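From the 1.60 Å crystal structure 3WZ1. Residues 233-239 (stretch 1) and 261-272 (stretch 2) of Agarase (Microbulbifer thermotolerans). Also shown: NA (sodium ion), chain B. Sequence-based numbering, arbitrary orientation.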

# COMPACT_ATOMS: atom_id res chain seq x y z
N TYR A 233 -10.18 4.36 1.93
CA TYR A 233 -9.45 4.23 3.19
C TYR A 233 -8.02 3.81 2.90
O TYR A 233 -7.76 3.00 2.00
N ALA A 234 -7.08 4.37 3.67
CA ALA A 234 -5.69 3.95 3.60
C ALA A 234 -5.49 2.64 4.33
O ALA A 234 -5.95 2.50 5.47
N ILE A 235 -4.77 1.71 3.71
CA ILE A 235 -4.52 0.40 4.29
C ILE A 235 -3.04 0.10 4.15
O ILE A 235 -2.44 0.27 3.08
N ILE A 236 -2.45 -0.37 5.24
CA ILE A 236 -1.06 -0.80 5.25
C ILE A 236 -1.10 -2.24 5.72
O ILE A 236 -1.55 -2.51 6.82
N ASN A 237 -0.65 -3.17 4.89
CA ASN A 237 -0.70 -4.56 5.29
C ASN A 237 0.37 -5.38 4.62
O ASN A 237 1.14 -4.85 3.81
N MET A 238 0.44 -6.66 4.97
CA MET A 238 0.93 -7.66 4.04
C MET A 238 -0.22 -8.56 3.65
O MET A 238 -1.21 -8.68 4.37
N GLU A 239 -0.07 -9.20 2.50
CA GLU A 239 -1.03 -10.17 1.99
C GLU A 239 -0.33 -11.39 1.42
O GLU A 239 0.65 -11.27 0.67
N ARG A 261 13.65 -11.32 7.98
CA ARG A 261 12.94 -11.34 6.70
C ARG A 261 11.46 -11.08 6.81
O ARG A 261 10.85 -10.63 5.84
N ASN A 262 10.87 -11.34 7.97
CA ASN A 262 9.42 -11.54 8.04
C ASN A 262 8.64 -10.26 8.30
O ASN A 262 7.43 -10.32 8.52
N THR A 263 9.30 -9.11 8.23
CA THR A 263 8.67 -7.87 8.63
C THR A 263 8.84 -6.77 7.59
O THR A 263 9.93 -6.58 7.04
N TYR A 264 7.73 -6.07 7.36
CA TYR A 264 7.61 -4.92 6.43
C TYR A 264 7.55 -3.68 7.28
O TYR A 264 6.77 -3.62 8.22
N TYR A 265 8.40 -2.69 7.01
CA TYR A 265 8.51 -1.50 7.85
C TYR A 265 8.10 -0.25 7.11
O TYR A 265 8.49 -0.07 5.96
N VAL A 266 7.35 0.60 7.79
CA VAL A 266 6.90 1.87 7.20
C VAL A 266 7.39 3.00 8.07
O VAL A 266 6.99 3.14 9.22
N ASP A 267 8.29 3.82 7.52
CA ASP A 267 8.80 5.01 8.21
C ASP A 267 7.73 6.09 8.33
O ASP A 267 7.61 6.76 9.36
N TRP A 268 6.96 6.28 7.26
CA TRP A 268 5.89 7.28 7.27
C TRP A 268 4.84 6.99 6.21
O TRP A 268 5.13 6.37 5.18
N VAL A 269 3.64 7.47 6.49
CA VAL A 269 2.63 7.70 5.46
C VAL A 269 2.23 9.17 5.57
O VAL A 269 2.05 9.69 6.67
N ARG A 270 2.14 9.85 4.43
CA ARG A 270 1.75 11.24 4.43
C ARG A 270 0.85 11.51 3.25
O ARG A 270 0.92 10.85 2.19
N PHE A 271 0.01 12.52 3.44
CA PHE A 271 -1.04 12.83 2.50
C PHE A 271 -1.13 14.33 2.39
O PHE A 271 -1.09 15.01 3.42
N TYR A 272 -1.27 14.85 1.17
CA TYR A 272 -1.40 16.30 0.98
C TYR A 272 -2.56 16.62 0.06
O TYR A 272 -2.81 15.91 -0.92

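How does the loop at the start of stretch 2 reach the strand 233-239? Arg-261, in the m rotamer, lies out of reach, and its NE and NH2 are hydrogen-bonded elsewhere in the structure. Asn-262 makes the first contact through its backbone: its carbonyl O lies 3.5 Å from CE of Met-238. The CA-to-CB bond of Met-238 points sideways, but chi angles of m, t and m bring the end of the side chain nearer to stretch 2, where the methyl settles against this loop. The side chain of Asn-262, in the p rotamer, turns to its neighbour instead. Thr-263 points away from stretch 1 with chi1 in m, and its OG1 donates a hydrogen bond to OD1 of Asn-262 at 2.7 Å, which ties the two polar groups together within the loop.

What does Tyr-264 do as the first residue of the strand? It points toward stretch 1 with chi1 near 161° (t), and the ring meets three consecutive residues there. Its CB is 4.1 Å from CG of Met-238, while its CE2 lies 3.9 Å from CG2 of Ile-236 and only 3.2 Å from the backbone O of Asn-237. All three approach the ring obliquely. The hydroxyl finds its hydrogen bonding elsewhere in the structure, so the polar tip is satisfied while the carbon skeleton packs. Asn-237 itself points its side chain away, and it is its main chain that meets the tyrosine.

How does the strand continue up to the corner? The alternation expected of a strand puts Tyr-265 (m) out of reach and turns Val-266 (t) back toward stretch 1. CG2 of Val-266 sits 3.9 Å from CG2 of Ile-236, the same methyl that touches Tyr-264. The strands run nearly antiparallel, at 167°, but their axes come no closer than 8.8 Å, and no hydrogen bond crosses between the stretches; side chains fill the gap. At the corner, Asp-267 (t) takes no part in this packing. It binds the sodium ion twice, through its backbone O at 2.3 Å and its OD1 at 2.4 Å, with three further ligand atoms from elsewhere in the structure.

Which side chains resume the contact beyond the corner? Trp-268, in the p rotamer, points away, and Val-269 (m) points toward stretch 1, placing its CG1 3.7 Å from CD1 of Ile-236. With chi angles of m and t, Ile-236 thus spans the corner, its CG2 on Tyr-264 and Val-266 and its CD1 on Val-269. Arg-270 is again out of reach; its NH1 donates a hydrogen bond to OH of Tyr-272 at 2.9 Å. Phe-271 (m) closes the apolar row, its CZ 4.2 Å from CB of Ala-234, which approaches the ring obliquely. The contact is small, burying 343 Å² in all, and is built chiefly of apolar side chains.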

# COMPACT_ATOMS: atom_id res chain seq x y z
CB TYR A 233 -10.13 3.19 4.10
CG TYR A 233 -11.51 3.66 4.50
CD1 TYR A 233 -12.61 3.44 3.68
CD2 TYR A 233 -11.69 4.37 5.68
CE1 TYR A 233 -13.85 3.93 4.02
CE2 TYR A 233 -12.93 4.87 6.02
CZ TYR A 233 -13.99 4.64 5.19
OH TYR A 233 -15.24 5.14 5.52
CB ALA A 234 -4.81 5.04 4.21
CB ILE A 235 -5.36 -0.70 3.60
CG1 ILE A 235 -6.85 -0.30 3.57
CG2 ILE A 235 -5.15 -2.04 4.26
CD1 ILE A 235 -7.69 -1.19 2.68
CB ILE A 236 -0.18 0.04 6.17
CG1 ILE A 236 -0.27 1.54 5.81
CG2 ILE A 236 1.27 -0.46 6.08
CD1 ILE A 236 0.16 2.46 6.94
CB ASN A 237 -2.11 -5.15 5.04
CG ASN A 237 -2.39 -5.46 3.58
OD1 ASN A 237 -1.47 -5.66 2.78
ND2 ASN A 237 -3.66 -5.54 3.22
CB MET A 238 2.07 -8.52 4.59
CG MET A 238 3.43 -7.85 4.54
SD MET A 238 4.80 -8.95 4.90
CE MET A 238 4.79 -8.99 6.66
CB GLU A 239 -1.91 -9.56 0.90
CG GLU A 239 -2.87 -8.51 1.41
CD GLU A 239 -3.67 -7.81 0.32
OE1 GLU A 239 -3.60 -8.25 -0.86
OE2 GLU A 239 -4.35 -6.80 0.65
CB ARG A 261 13.17 -12.69 6.02
CG ARG A 261 14.58 -12.80 5.47
CD ARG A 261 14.70 -14.02 4.59
NE ARG A 261 14.82 -15.23 5.38
CZ ARG A 261 14.71 -16.45 4.89
NH1 ARG A 261 14.45 -16.62 3.60
NH2 ARG A 261 14.84 -17.51 5.71
CB ASN A 262 9.10 -12.62 9.09
CG ASN A 262 9.42 -12.19 10.51
OD1 ASN A 262 9.81 -11.05 10.78
ND2 ASN A 262 9.24 -13.12 11.46
CB THR A 263 9.19 -7.39 10.01
OG1 THR A 263 8.99 -8.44 10.96
CG2 THR A 263 8.46 -6.17 10.48
CB TYR A 264 6.32 -5.12 5.63
CG TYR A 264 5.67 -3.96 4.89
CD1 TYR A 264 6.41 -3.04 4.15
CD2 TYR A 264 4.30 -3.83 4.88
CE1 TYR A 264 5.79 -2.03 3.45
CE2 TYR A 264 3.66 -2.83 4.15
CZ TYR A 264 4.42 -1.91 3.46
OH TYR A 264 3.77 -0.89 2.75
CB TYR A 265 9.95 -1.28 8.35
CG TYR A 265 10.48 -2.38 9.22
CD1 TYR A 265 10.20 -2.42 10.58
CD2 TYR A 265 11.26 -3.39 8.68
CE1 TYR A 265 10.70 -3.43 11.37
CE2 TYR A 265 11.73 -4.41 9.46
CZ TYR A 265 11.46 -4.42 10.80
OH TYR A 265 11.93 -5.47 11.58
CB VAL A 266 5.37 1.86 7.03
CG1 VAL A 266 4.87 3.23 6.54
CG2 VAL A 266 4.96 0.75 6.08
CB ASP A 267 10.04 5.56 7.48
CG ASP A 267 10.81 6.57 8.30
OD1 ASP A 267 10.77 6.54 9.54
OD2 ASP A 267 11.49 7.42 7.67
CB TRP A 268 6.41 8.72 7.09
CG TRP A 268 6.82 9.18 5.66
CD1 TRP A 268 6.03 9.27 4.51
CD2 TRP A 268 8.09 9.71 5.28
NE1 TRP A 268 6.76 9.78 3.47
CE2 TRP A 268 8.03 10.05 3.93
CE3 TRP A 268 9.29 9.89 5.98
CZ2 TRP A 268 9.10 10.58 3.26
CZ3 TRP A 268 10.34 10.42 5.33
CH2 TRP A 268 10.25 10.76 3.96
CB VAL A 269 1.41 6.76 5.56
CG1 VAL A 269 1.83 5.31 5.34
CG2 VAL A 269 0.67 6.90 6.89
CB ARG A 270 2.98 12.16 4.45
CG ARG A 270 3.83 12.16 3.19
CD ARG A 270 5.05 13.09 3.34
NE ARG A 270 5.84 13.11 2.12
CZ ARG A 270 6.66 14.09 1.74
NH1 ARG A 270 6.77 15.21 2.45
NH2 ARG A 270 7.37 13.94 0.62
CB PHE A 271 -2.37 12.25 3.01
CG PHE A 271 -2.29 10.82 3.45
CD1 PHE A 271 -1.93 10.52 4.74
CD2 PHE A 271 -2.55 9.79 2.57
CE1 PHE A 271 -1.82 9.19 5.16
CE2 PHE A 271 -2.45 8.47 2.98
CZ PHE A 271 -2.09 8.18 4.26
CB TYR A 272 -0.12 16.91 0.37
CG TYR A 272 1.11 16.84 1.25
CD1 TYR A 272 1.90 15.71 1.27
CD2 TYR A 272 1.49 17.92 2.08
CE1 TYR A 272 3.01 15.62 2.08
CE2 TYR A 272 2.61 17.83 2.88
CZ TYR A 272 3.37 16.68 2.87
OH TYR A 272 4.50 16.61 3.69
NA NA B . 9.07 7.32 11.05